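Polycyclic ketone monooxygenase (PDB 5MQ6) uses FAD and NADPH to insert one oxygen atom next to the carbonyl of bulky, often polycyclic ketones, yielding esters or lactones. Local coordinates at residues 91-95 with 167-173; 289-293 with 436-442. One frame throughout, in Å; residues are numbered along the deposited sequence.

Interaction 1: 91-95 with 167-173; sequences LLYAV and IATQWKL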
ATOM      1  N   LEU A  91      -5.249  -0.231 -13.863  1.00 17.71           N
ATOM      2  CA  LEU A  91      -6.151   0.580 -14.677  1.00 18.54           C
ATOM      3  C   LEU A  91      -5.462   1.821 -15.271  1.00 19.96           C
ATOM      4  O   LEU A  91      -5.677   2.122 -16.439  1.00 16.68           O
ATOM      5  CB  LEU A  91      -7.386   0.979 -13.911  1.00 18.69           C
ATOM      6  CG  LEU A  91      -8.380  -0.139 -13.585  1.00 19.29           C
ATOM      7  CD1 LEU A  91      -9.303   0.405 -12.519  1.00 22.79           C
ATOM      8  CD2 LEU A  91      -9.111  -0.539 -14.862  1.00 21.44           C
ATOM      9  N   LEU A  92      -4.709   2.559 -14.452  1.00 17.88           N
ATOM     10  CA  LEU A  92      -3.941   3.676 -14.963  1.00 18.71           C
ATOM     11  C   LEU A  92      -2.993   3.283 -16.065  1.00 17.47           C
ATOM     12  O   LEU A  92      -2.857   4.002 -17.078  1.00 20.00           O
ATOM     13  CB  LEU A  92      -3.164   4.324 -13.835  1.00 20.33           C
ATOM     14  CG  LEU A  92      -4.001   5.340 -13.116  1.00 24.00           C
ATOM     15  CD1 LEU A  92      -3.283   5.716 -11.753  1.00 26.53           C
ATOM     16  CD2 LEU A  92      -4.200   6.592 -14.041  1.00 24.60           C
ATOM     17  N   TYR A  93      -2.355   2.160 -15.936  1.00 15.43           N
ATOM     18  CA  TYR A  93      -1.465   1.724 -17.050  1.00 18.14           C
ATOM     19  C   TYR A  93      -2.309   1.496 -18.319  1.00 17.49           C
ATOM     20  O   TYR A  93      -1.929   1.903 -19.443  1.00 16.97           O
ATOM     21  CB  TYR A  93      -0.820   0.354 -16.755  1.00 19.85           C
ATOM     22  CG  TYR A  93       0.512   0.217 -16.034  1.00 21.05           C
ATOM     23  CD1 TYR A  93       1.641   0.977 -16.350  1.00 18.89           C
ATOM     24  CD2 TYR A  93       0.664  -0.816 -15.126  1.00 23.13           C
ATOM     25  CE1 TYR A  93       2.840   0.780 -15.721  1.00 18.56           C
ATOM     26  CE2 TYR A  93       1.880  -1.093 -14.524  1.00 20.18           C
ATOM     27  CZ  TYR A  93       2.981  -0.316 -14.841  1.00 19.89           C
ATOM     28  OH  TYR A  93       4.124  -0.680 -14.214  1.00 23.05           O
ATOM     29  N   ALA A  94      -3.452   0.831 -18.142  1.00 16.45           N
ATOM     30  CA  ALA A  94      -4.286   0.484 -19.285  1.00 17.30           C
ATOM     31  C   ALA A  94      -4.835   1.729 -19.972  1.00 19.03           C
ATOM     32  O   ALA A  94      -4.729   1.889 -21.233  1.00 16.33           O
ATOM     33  CB  ALA A  94      -5.464  -0.392 -18.855  1.00 18.66           C
ATOM     34  N   VAL A  95      -5.404   2.615 -19.166  1.00 19.25           N
ATOM     35  CA  VAL A  95      -5.870   3.877 -19.698  1.00 21.24           C
ATOM     36  C   VAL A  95      -4.727   4.671 -20.403  1.00 20.85           C
ATOM     37  O   VAL A  95      -4.906   5.188 -21.509  1.00 23.30           O
ATOM     38  CB  VAL A  95      -6.501   4.750 -18.596  1.00 21.73           C
ATOM     39  CG1 VAL A  95      -6.792   6.147 -19.144  1.00 23.73           C
ATOM     40  CG2 VAL A  95      -7.824   4.158 -18.106  1.00 23.30           C
ATOM     41  N   ILE A 167     -14.060   3.225 -14.593  1.00 24.21           N
ATOM     42  CA  ILE A 167     -12.875   3.386 -15.451  1.00 20.88           C
ATOM     43  C   ILE A 167     -12.851   2.235 -16.455  1.00 20.97           C
ATOM     44  O   ILE A 167     -12.672   2.463 -17.645  1.00 20.45           O
ATOM     45  CB  ILE A 167     -11.564   3.450 -14.651  1.00 21.58           C
ATOM     46  CG1 ILE A 167     -11.550   4.769 -13.860  1.00 23.45           C
ATOM     47  CG2 ILE A 167     -10.323   3.424 -15.575  1.00 20.74           C
ATOM     48  CD1 ILE A 167     -10.641   4.776 -12.679  1.00 23.89           C
ATOM     49  N   ALA A 168     -13.018   1.014 -15.975  1.00 22.52           N
ATOM     50  CA  ALA A 168     -12.946  -0.119 -16.894  1.00 23.89           C
ATOM     51  C   ALA A 168     -13.982  -0.042 -17.998  1.00 25.32           C
ATOM     52  O   ALA A 168     -13.714  -0.427 -19.172  1.00 24.74           O
ATOM     53  CB  ALA A 168     -13.098  -1.401 -16.120  1.00 24.42           C
ATOM     54  N   THR A 169     -15.162   0.492 -17.647  1.00 25.96           N
ATOM     55  CA  THR A 169     -16.249   0.706 -18.602  1.00 25.63           C
ATOM     56  C   THR A 169     -15.887   1.770 -19.598  1.00 25.94           C
ATOM     57  O   THR A 169     -16.029   1.578 -20.803  1.00 25.60           O
ATOM     58  CB  THR A 169     -17.514   1.129 -17.853  1.00 25.36           C
ATOM     59  OG1 THR A 169     -17.989  -0.006 -17.104  1.00 21.87           O
ATOM     60  CG2 THR A 169     -18.630   1.640 -18.805  1.00 28.13           C
ATOM     61  N   GLN A 170     -15.405   2.899 -19.096  1.00 23.18           N
ATOM     62  CA  GLN A 170     -15.096   4.000 -19.953  1.00 22.34           C
ATOM     63  C   GLN A 170     -14.028   3.609 -20.988  1.00 25.91           C
ATOM     64  O   GLN A 170     -14.128   3.999 -22.153  1.00 24.61           O
ATOM     65  CB  GLN A 170     -14.734   5.257 -19.164  1.00 21.02           C
ATOM     66  CG  GLN A 170     -14.466   6.429 -20.057  1.00 23.03           C
ATOM     67  CD  GLN A 170     -14.509   7.741 -19.361  1.00 25.24           C
ATOM     68  OE1 GLN A 170     -15.138   7.905 -18.310  1.00 25.53           O
ATOM     69  NE2 GLN A 170     -13.808   8.704 -19.922  1.00 28.82           N
ATOM     70  N   TRP A 171     -13.032   2.831 -20.602  1.00 24.34           N
ATOM     71  CA  TRP A 171     -11.970   2.506 -21.566  1.00 25.13           C
ATOM     72  C   TRP A 171     -12.087   1.134 -22.125  1.00 23.74           C
ATOM     73  O   TRP A 171     -11.130   0.635 -22.706  1.00 22.79           O
ATOM     74  CB  TRP A 171     -10.565   2.783 -20.977  1.00 24.01           C
ATOM     75  CG  TRP A 171     -10.218   4.237 -21.005  1.00 24.54           C
ATOM     76  CD1 TRP A 171      -9.542   4.847 -21.964  1.00 25.53           C
ATOM     77  CD2 TRP A 171     -10.531   5.255 -20.023  1.00 20.99           C
ATOM     78  NE1 TRP A 171      -9.372   6.163 -21.665  1.00 24.19           N
ATOM     79  CE2 TRP A 171      -9.987   6.451 -20.492  1.00 20.73           C
ATOM     80  CE3 TRP A 171     -11.225   5.261 -18.840  1.00 22.55           C
ATOM     81  CZ2 TRP A 171     -10.072   7.665 -19.797  1.00 22.71           C
ATOM     82  CZ3 TRP A 171     -11.313   6.506 -18.080  1.00 22.88           C
ATOM     83  CH2 TRP A 171     -10.783   7.667 -18.584  1.00 23.69           C
ATOM     84  N   LYS A 172     -13.267   0.527 -21.983  1.00 22.47           N
ATOM     85  CA  LYS A 172     -13.595  -0.745 -22.584  1.00 25.60           C
ATOM     86  C   LYS A 172     -12.637  -1.824 -22.259  1.00 25.21           C
ATOM     87  O   LYS A 172     -12.127  -2.513 -23.093  1.00 28.19           O
ATOM     88  CB  LYS A 172     -13.800  -0.531 -24.095  1.00 27.47           C
ATOM     89  CG  LYS A 172     -14.754   0.671 -24.273  1.00 35.66           C
ATOM     90  CD  LYS A 172     -15.285   0.889 -25.667  1.00 42.13           C
ATOM     91  CE  LYS A 172     -14.175   1.392 -26.568  1.00 47.82           C
ATOM     92  NZ  LYS A 172     -13.632   2.741 -26.283  1.00 54.64           N
ATOM     93  N   LEU A 173     -12.469  -2.033 -20.979  1.00 27.20           N
ATOM     94  CA  LEU A 173     -11.518  -2.998 -20.493  1.00 24.67           C
ATOM     95  C   LEU A 173     -12.129  -4.277 -20.043  1.00 19.89           C
ATOM     96  O   LEU A 173     -11.404  -5.194 -19.716  1.00 21.77           O
ATOM     97  CB  LEU A 173     -10.681  -2.357 -19.358  1.00 24.05           C
ATOM     98  CG  LEU A 173      -9.917  -1.117 -19.714  1.00 22.23           C
ATOM     99  CD1 LEU A 173      -9.140  -0.565 -18.509  1.00 22.24           C
ATOM    100  CD2 LEU A 173      -8.899  -1.484 -20.728  1.00 22.10           C
TER
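Start at Leu-91, in the first half of helix 88-99, whose side chain points at the end of helix 157-170. Its CD2 sits 3.6 Å from Leu-173 CD1 and 4.3 Å from Ala-168 CB, while its CB lies 4.2 Å from Ile-167 CG2, so this one leucine meets both the last helical turn and Leu-173, three residues beyond the helix end. Leu-92 and Tyr-93 face other neighbours: Leu-92 packs on helix 541-562; Tyr-93 also touches that helix, and its hydroxyl is hydrogen-bonded to Leu-221 O. Helix 88-99 follows the glycine-rich turn of the Rossmann-type FAD-binding fold, Gly-85, Gly-87 and Gly-90 fitting its GxGxxG pattern, and helix 157-170 packs against its flank through apolar side chains. Ala-94 places CB 3.7 Å from Leu-173 CD1. That leucine can fold back because a Schellman motif ends helix 157-170: Lys-172 takes positive phi, Leu-173 N bonds Ala-168 O at 2.7 Å, and Lys-172 N bonds Thr-169 O at 3.2 Å. Both Val-95 methyls touch the indole, CG1 3.5 Å from Trp-171 CE2 and CG2 3.5 Å from Trp-171 CD2; CG2 also lies 3.6 Å from Ile-167 CG2. CG1 makes a CH-pi contact over the ring face, 3.7 Å from the five-membered centroid, while Trp-171 NE1 hydrogen-bonds Glu-99 OE2.

Interaction 2: 289-293 with 436-442; sequences AKYAK and TFNLPNV
Asn-441 ND2 donates to Ala-289 O at 3.2 Å, nearly straight at 165°, and weakly to Ala-292 O, also 3.2 Å away but bent to 129°. Its chi1 of 66° (p) and chi2 of -44° carry the amide to these two carbonyls, and its CB comes within 3.1 Å of Lys-293 O. After the last helical residue, Ala-289, residues 289-293 stay near helical at Lys-290 (phi/psi -69/-16), pass Tyr-291 (-122/-35), are extended at Ala-292 (-71/156) and turn once more at Lys-293 (-75/-50) before strand 294-299. Residues 436-442 form two type I turns: Thr-436 to Leu-439, with Leu-439 N to Thr-436 O 3.0 Å, and Leu-439 to Val-442, with Val-442 N to Leu-439 O 3.2 Å. CA atoms of Lys-293 and Asn-441 stand 6.5 Å apart, those of Ala-289 and Val-442 6.7 Å. Here two connections into neighbouring parallel strands, 294-299 and 442-446, meet at the edge of the five-stranded, Rossmann-type NADPH-binding sheet; backbone hydrogen bonding between Asn-441 and Leu-295 begins their pairing. Ala-289 CB packs 3.5 Å from Thr-436 CG2, 3.7 Å from Val-442 CG2 and 4.0 Å from Leu-439 CD1. Thr-436 OG1 is hydrogen-bonded to Glu-432 O, just before helix 433-436.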
ATOM      1  N   ALA A 289     -18.796  -2.108  17.568  1.00 40.95           N
ATOM      2  CA  ALA A 289     -19.346  -1.665  18.863  1.00 37.55           C
ATOM      3  C   ALA A 289     -20.820  -1.441  18.791  1.00 31.93           C
ATOM      4  O   ALA A 289     -21.510  -1.693  19.730  1.00 33.37           O
ATOM      5  CB  ALA A 289     -18.670  -0.386  19.335  1.00 36.50           C
ATOM      6  N   LYS A 290     -21.323  -0.987  17.674  1.00 30.08           N
ATOM      7  CA  LYS A 290     -22.714  -0.757  17.605  1.00 36.45           C
ATOM      8  C   LYS A 290     -23.595  -1.986  17.631  1.00 41.79           C
ATOM      9  O   LYS A 290     -24.808  -1.865  17.870  1.00 41.46           O
ATOM     10  CB  LYS A 290     -23.032   0.015  16.392  1.00 39.46           C
ATOM     11  CG  LYS A 290     -24.480   0.380  16.340  1.00 38.35           C
ATOM     12  CD  LYS A 290     -24.764   1.402  15.296  1.00 40.49           C
ATOM     13  CE  LYS A 290     -26.155   1.883  15.618  1.00 42.57           C
ATOM     14  NZ  LYS A 290     -26.665   2.538  14.436  1.00 47.54           N
ATOM     15  N   TYR A 291     -23.026  -3.144  17.387  1.00 41.21           N
ATOM     16  CA  TYR A 291     -23.827  -4.372  17.249  1.00 39.82           C
ATOM     17  C   TYR A 291     -23.483  -5.445  18.176  1.00 35.70           C
ATOM     18  O   TYR A 291     -24.363  -6.175  18.577  1.00 43.80           O
ATOM     19  CB  TYR A 291     -23.779  -4.902  15.795  1.00 38.80           C
ATOM     20  CG  TYR A 291     -24.653  -4.025  14.973  1.00 36.53           C
ATOM     21  CD1 TYR A 291     -24.150  -2.877  14.352  1.00 34.73           C
ATOM     22  CD2 TYR A 291     -25.997  -4.272  14.893  1.00 36.03           C
ATOM     23  CE1 TYR A 291     -24.961  -2.030  13.651  1.00 29.36           C
ATOM     24  CE2 TYR A 291     -26.805  -3.417  14.193  1.00 35.77           C
ATOM     25  CZ  TYR A 291     -26.297  -2.290  13.588  1.00 31.01           C
ATOM     26  OH  TYR A 291     -27.180  -1.455  12.917  1.00 35.30           O
ATOM     27  N   ALA A 292     -22.215  -5.592  18.508  1.00 33.19           N
ATOM     28  CA  ALA A 292     -21.794  -6.701  19.313  1.00 33.44           C
ATOM     29  C   ALA A 292     -22.294  -6.512  20.705  1.00 39.03           C
ATOM     30  O   ALA A 292     -22.518  -5.375  21.126  1.00 36.41           O
ATOM     31  CB  ALA A 292     -20.293  -6.803  19.374  1.00 32.51           C
ATOM     32  N   LYS A 293     -22.426  -7.614  21.432  1.00 42.02           N
ATOM     33  CA  LYS A 293     -22.834  -7.501  22.823  1.00 49.32           C
ATOM     34  C   LYS A 293     -21.627  -6.986  23.617  1.00 51.49           C
ATOM     35  O   LYS A 293     -21.767  -6.035  24.375  1.00 44.19           O
ATOM     36  CB  LYS A 293     -23.371  -8.821  23.367  1.00 53.43           C
ATOM     37  CG  LYS A 293     -24.100  -8.651  24.715  1.00 55.97           C
ATOM     38  CD  LYS A 293     -24.718  -9.952  25.232  1.00 60.87           C
ATOM     39  CE  LYS A 293     -23.706 -11.101  25.255  1.00 58.71           C
ATOM     40  NZ  LYS A 293     -22.381 -10.700  25.814  1.00 56.14           N
ATOM     41  N   THR A 436     -15.505   5.592  20.946  1.00 32.99           N
ATOM     42  CA  THR A 436     -16.014   4.206  21.060  1.00 30.79           C
ATOM     43  C   THR A 436     -15.593   3.530  22.325  1.00 33.13           C
ATOM     44  O   THR A 436     -16.406   2.790  22.956  1.00 35.51           O
ATOM     45  CB  THR A 436     -15.582   3.327  19.854  1.00 30.61           C
ATOM     46  OG1 THR A 436     -16.048   3.953  18.674  1.00 29.33           O
ATOM     47  CG2 THR A 436     -16.174   1.946  19.900  1.00 30.03           C
ATOM     48  N   PHE A 437     -14.368   3.820  22.773  1.00 27.52           N
ATOM     49  CA  PHE A 437     -13.930   3.282  24.050  1.00 28.87           C
ATOM     50  C   PHE A 437     -14.640   3.948  25.258  1.00 33.55           C
ATOM     51  O   PHE A 437     -14.397   3.562  26.389  1.00 25.14           O
ATOM     52  CB  PHE A 437     -12.446   3.369  24.222  1.00 29.04           C
ATOM     53  CG  PHE A 437     -11.687   2.589  23.219  1.00 29.04           C
ATOM     54  CD1 PHE A 437     -11.444   3.115  21.981  1.00 30.77           C
ATOM     55  CD2 PHE A 437     -11.246   1.317  23.504  1.00 31.79           C
ATOM     56  CE1 PHE A 437     -10.784   2.394  21.003  1.00 29.22           C
ATOM     57  CE2 PHE A 437     -10.569   0.574  22.557  1.00 29.63           C
ATOM     58  CZ  PHE A 437     -10.367   1.112  21.289  1.00 29.49           C
ATOM     59  N   ASN A 438     -15.521   4.935  25.039  1.00 34.25           N
ATOM     60  CA  ASN A 438     -16.352   5.410  26.150  1.00 33.19           C
ATOM     61  C   ASN A 438     -17.585   4.593  26.319  1.00 37.49           C
ATOM     62  O   ASN A 438     -18.319   4.882  27.227  1.00 40.04           O
ATOM     63  CB  ASN A 438     -16.683   6.860  25.986  1.00 30.96           C
ATOM     64  CG  ASN A 438     -15.462   7.699  26.083  1.00 25.43           C
ATOM     65  OD1 ASN A 438     -14.523   7.325  26.756  1.00 27.52           O
ATOM     66  ND2 ASN A 438     -15.454   8.842  25.394  1.00 29.02           N
ATOM     67  N   LEU A 439     -17.812   3.584  25.469  1.00 35.49           N
ATOM     68  CA  LEU A 439     -18.992   2.771  25.548  1.00 35.12           C
ATOM     69  C   LEU A 439     -18.758   1.594  26.494  1.00 34.56           C
ATOM     70  O   LEU A 439     -17.648   1.035  26.590  1.00 42.09           O
ATOM     71  CB  LEU A 439     -19.367   2.221  24.151  1.00 37.98           C
ATOM     72  CG  LEU A 439     -19.759   3.245  23.116  1.00 37.70           C
ATOM     73  CD1 LEU A 439     -19.773   2.634  21.693  1.00 33.17           C
ATOM     74  CD2 LEU A 439     -21.121   3.814  23.443  1.00 39.42           C
ATOM     75  N   PRO A 440     -19.795   1.197  27.216  1.00 36.83           N
ATOM     76  CA  PRO A 440     -19.662   0.178  28.287  1.00 37.90           C
ATOM     77  C   PRO A 440     -19.359  -1.193  27.807  1.00 41.23           C
ATOM     78  O   PRO A 440     -18.702  -2.002  28.519  1.00 35.08           O
ATOM     79  CB  PRO A 440     -21.045   0.091  28.858  1.00 38.33           C
ATOM     80  CG  PRO A 440     -21.734   1.286  28.396  1.00 41.24           C
ATOM     81  CD  PRO A 440     -21.177   1.649  27.061  1.00 36.73           C
ATOM     82  N   ASN A 441     -19.877  -1.495  26.621  1.00 44.65           N
ATOM     83  CA  ASN A 441     -19.609  -2.811  26.001  1.00 45.15           C
ATOM     84  C   ASN A 441     -18.240  -2.950  25.309  1.00 48.37           C
ATOM     85  O   ASN A 441     -17.952  -4.016  24.763  1.00 38.44           O
ATOM     86  CB  ASN A 441     -20.731  -3.211  25.024  1.00 40.98           C
ATOM     87  CG  ASN A 441     -20.827  -2.309  23.803  1.00 42.78           C
ATOM     88  OD1 ASN A 441     -20.750  -1.085  23.902  1.00 36.82           O
ATOM     89  ND2 ASN A 441     -21.067  -2.915  22.643  1.00 48.25           N
ATOM     90  N   VAL A 442     -17.397  -1.916  25.341  1.00 41.75           N
ATOM     91  CA  VAL A 442     -16.095  -1.952  24.668  1.00 32.94           C
ATOM     92  C   VAL A 442     -14.934  -1.985  25.653  1.00 32.87           C
ATOM     93  O   VAL A 442     -14.843  -1.113  26.566  1.00 29.66           O
ATOM     94  CB  VAL A 442     -15.963  -0.735  23.729  1.00 34.87           C
ATOM     95  CG1 VAL A 442     -14.532  -0.594  23.082  1.00 31.11           C
ATOM     96  CG2 VAL A 442     -17.133  -0.704  22.720  1.00 30.46           C
TER

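In the fold
The two contacts belong to the two dinucleotide-binding parts of the enzyme, with centres 42 Å apart and nearest atoms about 31 Å apart, so they do not touch. In interaction 1 the side chain of Leu-91 lies about 7 Å from bound FAD and about 8 Å from that of Asp-113, an FAD-binding residue. In interaction 2 the side chain of Val-442 is about 10 Å from that of NADPH-binding Thr-277. Each involves the helix after a glycine-rich turn: 91-95 lies within helix 88-99, whereas 289-293 starts at the end of helix 279-289. Along the chain, interaction 1 closes before interaction 2 opens.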